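Local coordinates for hypothetical protein Atu0240 (Agrobacterium tumefaciens str. C58, PDB 2GAX) that is of unknown function but belongs to the DUF2000 family, a member of the peptidyl-tRNA hydrolase 2 (PTH2) clan, at residues A[16-21]-A[88-93]; A[70-75]-A[82-87]. All coordinates share one frame; numbering follows the deposited sequence.

Contact 1 of 2, residues A[16-21]-A[88-93]; sequences VWQKLN and EMFATG
Q18 and F90 make most of this contact at the surface of an alpha/beta fold, where the first turns of helix 16-33 meet the connection from edge strand 83-86 to helix 95-102. It is a compact example of a glutamine spending its length on an aromatic ring. The chain of Q18 starts with CB, 3.7 Å from CZ at the far end of the F90 ring. CG follows, 3.9 Å from the same CZ; it also lies over a face of the neighbouring W17 ring, 3.4 Å above that plane. Since the chain is extended beyond CG (chi2 176°), the amide is carried out across F90, its plane turned 24° from the ring. NE2 arrives over the centre of one ring face, 4.0 Å above it, while OE1 turns back to accept a hydrogen bond from the backbone N of A15, just before the helix. With OE1 engaged there, the NH2 end is the one left facing the phenyl ring, and the bond probably restrains the amide's rotation. F90 also meets L14 and the ring of Y85. One turn along the helix, N21 approaches obliquely, its OD1 4.2 Å from CE1 of F90.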
loop_
_atom_site.group_PDB
_atom_site.type_symbol
_atom_site.label_atom_id
_atom_site.label_comp_id
_atom_site.label_asym_id
_atom_site.label_seq_id
_atom_site.Cartn_x
_atom_site.Cartn_y
_atom_site.Cartn_z
ATOM N N VAL A 16 6.239 14.582 -3.206
ATOM C CA VAL A 16 7.125 13.426 -3.058
ATOM C C VAL A 16 7.223 12.976 -1.594
ATOM O O VAL A 16 7.131 11.782 -1.309
ATOM C CB VAL A 16 8.523 13.671 -3.688
ATOM C CG1 VAL A 16 9.442 12.482 -3.465
ATOM C CG2 VAL A 16 8.397 13.917 -5.188
ATOM N N TRP A 17 7.348 13.920 -0.664
ATOM C CA TRP A 17 7.351 13.543 0.759
ATOM C C TRP A 17 6.065 12.803 1.180
ATOM O O TRP A 17 6.127 11.872 1.974
ATOM C CB TRP A 17 7.654 14.730 1.673
ATOM C CG TRP A 17 6.507 15.647 1.930
ATOM C CD1 TRP A 17 6.210 16.803 1.249
ATOM C CD2 TRP A 17 5.510 15.516 2.951
ATOM N NE1 TRP A 17 5.086 17.390 1.781
ATOM C CE2 TRP A 17 4.636 16.622 2.824
ATOM C CE3 TRP A 17 5.266 14.569 3.958
ATOM C CZ2 TRP A 17 3.534 16.808 3.667
ATOM C CZ3 TRP A 17 4.164 14.747 4.787
ATOM C CH2 TRP A 17 3.313 15.864 4.636
ATOM N N GLN A 18 4.923 13.206 0.621
ATOM C CA GLN A 18 3.634 12.577 0.911
ATOM C C GLN A 18 3.594 11.153 0.372
ATOM O O GLN A 18 3.108 10.258 1.057
ATOM C CB GLN A 18 2.457 13.402 0.371
ATOM C CG GLN A 18 2.255 14.745 1.071
ATOM C CD GLN A 18 1.151 15.583 0.441
ATOM O OE1 GLN A 18 1.064 15.700 -0.773
ATOM N NE2 GLN A 18 0.305 16.165 1.272
ATOM N N LYS A 19 4.117 10.952 -0.839
ATOM C CA LYS A 19 4.181 9.620 -1.451
ATOM C C LYS A 19 5.017 8.669 -0.591
ATOM O O LYS A 19 4.640 7.506 -0.398
ATOM C CB LYS A 19 4.750 9.684 -2.871
ATOM C CG LYS A 19 3.818 10.354 -3.883
ATOM C CD LYS A 19 4.378 10.245 -5.304
ATOM C CE LYS A 19 3.444 10.931 -6.308
ATOM N NZ LYS A 19 4.072 11.020 -7.658
ATOM N N LEU A 20 6.128 9.187 -0.069
ATOM C CA LEU A 20 7.044 8.408 0.772
ATOM C C LEU A 20 6.390 8.079 2.116
ATOM O O LEU A 20 6.387 6.912 2.527
ATOM C CB LEU A 20 8.377 9.133 0.942
ATOM C CG LEU A 20 9.255 9.315 -0.318
ATOM C CD1 LEU A 20 10.295 10.438 -0.170
ATOM C CD2 LEU A 20 9.932 8.048 -0.761
ATOM N N ASN A 21 5.818 9.096 2.774
ATOM C CA ASN A 21 5.019 8.897 3.998
ATOM C C ASN A 21 3.926 7.825 3.812
ATOM O O ASN A 21 3.858 6.871 4.598
ATOM C CB ASN A 21 4.427 10.241 4.459
ATOM C CG ASN A 21 3.558 10.124 5.703
ATOM O OD1 ASN A 21 2.434 9.605 5.655
ATOM N ND2 ASN A 21 4.045 10.658 6.810
ATOM N N GLU A 88 -7.561 12.844 4.350
ATOM C CA GLU A 88 -7.829 13.454 5.639
ATOM C C GLU A 88 -6.860 12.984 6.707
ATOM O O GLU A 88 -6.677 13.671 7.701
ATOM C CB GLU A 88 -9.267 13.200 6.087
ATOM C CG GLU A 88 -10.324 14.039 5.385
ATOM C CD GLU A 88 -10.655 13.584 3.973
ATOM O OE1 GLU A 88 -10.160 12.525 3.514
ATOM O OE2 GLU A 88 -11.432 14.295 3.317
HETATM N N MSE A 89 -6.230 11.825 6.500
HETATM C CA MSE A 89 -5.262 11.300 7.471
HETATM C C MSE A 89 -3.955 12.104 7.556
HETATM O O MSE A 89 -3.144 11.881 8.452
HETATM C CB MSE A 89 -4.986 9.814 7.217
HETATM C CG MSE A 89 -6.175 8.957 7.576
HETATM SE SE MSE A 89 -6.050 7.142 6.850
HETATM C CE MSE A 89 -4.269 6.638 7.486
ATOM N N PHE A 90 -3.763 13.020 6.611
ATOM C CA PHE A 90 -2.651 13.979 6.658
ATOM C C PHE A 90 -2.844 15.056 7.725
ATOM O O PHE A 90 -1.894 15.765 8.059
ATOM C CB PHE A 90 -2.470 14.654 5.290
ATOM C CG PHE A 90 -1.766 13.798 4.277
ATOM C CD1 PHE A 90 -0.524 13.244 4.559
ATOM C CD2 PHE A 90 -2.333 13.569 3.024
ATOM C CE1 PHE A 90 0.136 12.455 3.611
ATOM C CE2 PHE A 90 -1.677 12.771 2.070
ATOM C CZ PHE A 90 -0.455 12.216 2.371
ATOM N N ALA A 91 -4.066 15.170 8.250
ATOM C CA ALA A 91 -4.437 16.222 9.219
ATOM C C ALA A 91 -4.025 15.931 10.670
ATOM O O ALA A 91 -3.967 16.847 11.494
ATOM C CB ALA A 91 -5.938 16.481 9.162
ATOM N N THR A 92 -3.781 14.664 11.002
ATOM C CA THR A 92 -3.244 14.328 12.332
ATOM C C THR A 92 -2.167 13.258 12.242
ATOM O O THR A 92 -2.070 12.555 11.243
ATOM C CB THR A 92 -4.323 13.824 13.354
ATOM O OG1 THR A 92 -4.472 12.400 13.235
ATOM C CG2 THR A 92 -5.688 14.526 13.188
ATOM N N GLY A 93 -1.364 13.140 13.296
ATOM C CA GLY A 93 -0.388 12.084 13.389
ATOM C C GLY A 93 -0.760 11.064 14.445
ATOM O O GLY A 93 0.118 10.365 14.954
#

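Contact 2 of 2, residues A[70-75]-A[82-87]; sequences KIHQRS and TSLYIE
A methyl of L84 over the imidazole of H72 is the CH-pi element where helix 65-77 packs against edge strand 83-86 of the mixed five-stranded sheet. This CD2 methyl sits over one ring face, 3.9 Å from the centroid and 25° off the ring normal. It is displaced toward the rim, so that CE1 of H72 is its nearest ring atom at 3.6 Å; the leucine side chain runs roughly perpendicular to that of the histidine. Van der Waals contact continues at S75, whose OG lies 3.7 Å from CG2 of T82. The polar part runs through water. One molecule donates to S75 OG at 2.8 Å and stands at the same 2.8 Å from T82 OG1, bridging the hydroxyls of helix and strand approach. S75 OG in turn donates to the carbonyl O of H72 at 2.7 Å; chi1 of 67° places OG between its own backbone N and carbonyl carbon, within reach of that oxygen. The S75 hydroxyl thus acts as donor to the carbonyl and acceptor from the water. Around this seam M115 of strand 112-120 touches both S75 and L84, F102 of helix 95-102 packs on L84, and Y85 next along the strand turns to V22 and L26 of helix 16-33.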
loop_
_atom_site.group_PDB
_atom_site.type_symbol
_atom_site.label_atom_id
_atom_site.label_comp_id
_atom_site.label_asym_id
_atom_site.label_seq_id
_atom_site.Cartn_x
_atom_site.Cartn_y
_atom_site.Cartn_z
ATOM N N LYS A 70 -11.727 3.167 -8.271
ATOM C CA LYS A 70 -12.145 1.887 -8.855
ATOM C C LYS A 70 -11.241 0.726 -8.431
ATOM O O LYS A 70 -11.730 -0.370 -8.167
ATOM C CB LYS A 70 -12.308 1.956 -10.385
ATOM C CG LYS A 70 -11.198 2.683 -11.109
ATOM C CD LYS A 70 -11.209 2.406 -12.632
ATOM C CE LYS A 70 -9.866 2.821 -13.285
ATOM N NZ LYS A 70 -8.642 2.326 -12.532
ATOM N N ILE A 71 -9.936 0.985 -8.350
ATOM C CA ILE A 71 -8.957 0.017 -7.835
ATOM C C ILE A 71 -9.334 -0.398 -6.406
ATOM O O ILE A 71 -9.400 -1.590 -6.088
ATOM C CB ILE A 71 -7.509 0.582 -7.913
ATOM C CG1 ILE A 71 -7.057 0.653 -9.383
ATOM C CG2 ILE A 71 -6.546 -0.287 -7.103
ATOM C CD1 ILE A 71 -5.776 1.456 -9.647
ATOM N N HIS A 72 -9.605 0.594 -5.563
ATOM C CA HIS A 72 -10.141 0.356 -4.226
ATOM C C HIS A 72 -11.404 -0.537 -4.289
ATOM O O HIS A 72 -11.463 -1.603 -3.667
ATOM C CB HIS A 72 -10.411 1.703 -3.552
ATOM C CG HIS A 72 -11.007 1.604 -2.182
ATOM N ND1 HIS A 72 -11.671 2.660 -1.593
ATOM C CD2 HIS A 72 -11.040 0.591 -1.282
ATOM C CE1 HIS A 72 -12.089 2.301 -0.395
ATOM N NE2 HIS A 72 -11.727 1.047 -0.185
ATOM N N GLN A 73 -12.392 -0.109 -5.073
ATOM C CA GLN A 73 -13.622 -0.882 -5.308
ATOM C C GLN A 73 -13.387 -2.303 -5.838
ATOM O O GLN A 73 -14.019 -3.246 -5.377
ATOM C CB GLN A 73 -14.564 -0.088 -6.235
ATOM C CG GLN A 73 -15.106 1.181 -5.565
ATOM C CD GLN A 73 -15.789 2.136 -6.525
ATOM O OE1 GLN A 73 -15.414 2.241 -7.696
ATOM N NE2 GLN A 73 -16.795 2.844 -6.035
ATOM N N ARG A 74 -12.468 -2.461 -6.781
ATOM C CA ARG A 74 -12.126 -3.779 -7.301
ATOM C C ARG A 74 -11.548 -4.685 -6.215
ATOM O O ARG A 74 -11.857 -5.870 -6.192
ATOM C CB ARG A 74 -11.138 -3.694 -8.460
ATOM C CG ARG A 74 -11.658 -3.037 -9.728
ATOM C CD ARG A 74 -10.790 -3.457 -10.881
ATOM N NE ARG A 74 -11.036 -2.657 -12.077
ATOM C CZ ARG A 74 -10.225 -1.705 -12.526
ATOM N NH1 ARG A 74 -9.093 -1.423 -11.893
ATOM N NH2 ARG A 74 -10.544 -1.044 -13.632
ATOM N N SER A 75 -10.713 -4.136 -5.323
ATOM C CA SER A 75 -10.078 -4.969 -4.288
ATOM C C SER A 75 -11.098 -5.529 -3.301
ATOM O O SER A 75 -10.985 -6.672 -2.885
ATOM C CB SER A 75 -8.970 -4.216 -3.542
ATOM O OG SER A 75 -9.506 -3.161 -2.762
ATOM N N THR A 82 -6.867 -4.778 2.256
ATOM C CA THR A 82 -5.786 -3.916 1.766
ATOM C C THR A 82 -5.300 -2.967 2.852
ATOM O O THR A 82 -5.984 -2.779 3.848
ATOM C CB THR A 82 -6.258 -3.057 0.562
ATOM O OG1 THR A 82 -7.415 -2.283 0.930
ATOM C CG2 THR A 82 -6.575 -3.924 -0.642
ATOM N N SER A 83 -4.115 -2.395 2.677
ATOM C CA SER A 83 -3.767 -1.170 3.417
ATOM C C SER A 83 -4.331 0.023 2.655
ATOM O O SER A 83 -4.290 0.045 1.434
ATOM C CB SER A 83 -2.251 -1.017 3.537
ATOM O OG SER A 83 -1.681 -2.187 4.087
ATOM N N LEU A 84 -4.836 1.021 3.376
ATOM C CA LEU A 84 -5.490 2.173 2.757
ATOM C C LEU A 84 -5.192 3.447 3.532
ATOM O O LEU A 84 -5.124 3.435 4.766
ATOM C CB LEU A 84 -7.000 1.967 2.648
ATOM C CG LEU A 84 -7.709 2.738 1.520
ATOM C CD1 LEU A 84 -7.417 2.171 0.152
ATOM C CD2 LEU A 84 -9.204 2.828 1.769
ATOM N N TYR A 85 -5.016 4.533 2.787
ATOM C CA TYR A 85 -4.636 5.834 3.339
ATOM C C TYR A 85 -5.468 6.871 2.588
ATOM O O TYR A 85 -5.443 6.909 1.354
ATOM C CB TYR A 85 -3.138 6.053 3.082
ATOM C CG TYR A 85 -2.428 7.073 3.953
ATOM C CD1 TYR A 85 -1.329 6.697 4.738
ATOM C CD2 TYR A 85 -2.838 8.415 3.986
ATOM C CE1 TYR A 85 -0.658 7.637 5.544
ATOM C CE2 TYR A 85 -2.173 9.349 4.769
ATOM C CZ TYR A 85 -1.098 8.958 5.542
ATOM O OH TYR A 85 -0.446 9.903 6.306
ATOM N N ILE A 86 -6.236 7.671 3.327
ATOM C CA ILE A 86 -7.083 8.719 2.739
ATOM C C ILE A 86 -6.477 10.097 3.018
ATOM O O ILE A 86 -5.676 10.249 3.930
ATOM C CB ILE A 86 -8.574 8.676 3.230
ATOM C CG1 ILE A 86 -8.691 8.949 4.745
ATOM C CG2 ILE A 86 -9.231 7.329 2.883
ATOM C CD1 ILE A 86 -10.114 9.287 5.204
ATOM N N GLU A 87 -6.872 11.084 2.218
ATOM C CA GLU A 87 -6.326 12.435 2.295
ATOM C C GLU A 87 -6.425 13.061 3.688
ATOM O O GLU A 87 -5.489 13.719 4.152
ATOM C CB GLU A 87 -7.033 13.330 1.276
ATOM C CG GLU A 87 -6.332 14.672 1.014
ATOM C CD GLU A 87 -7.041 15.493 -0.051
ATOM O OE1 GLU A 87 -7.270 14.967 -1.152
ATOM O OE2 GLU A 87 -7.385 16.667 0.229
HETATM O O HOH W 1 -9.845 -3.426 -0.015
#

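The two contacts illustrate how one edge strand can serve both layers of an alpha/beta fold. Strand 83-86 belongs to contact 2 and leads directly along the chain into the 3-10 turn that carries F90 to contact 1; both segments of contact 2 fall in the sequence between those of contact 1. Their centres are 16 Å apart, yet Y85 joins them: its OH lies 3.0 Å from N21 OD1, a probable hydrogen bond, and 3.8 Å from F90 CE1. Strand alternation divides the work, L84 facing helix 65-77 and Y85 facing helix 16-33. M89 adds a looser touch, its CE 4.3 Å from L84 O. With the function unknown, neither contact can be assigned to an active site.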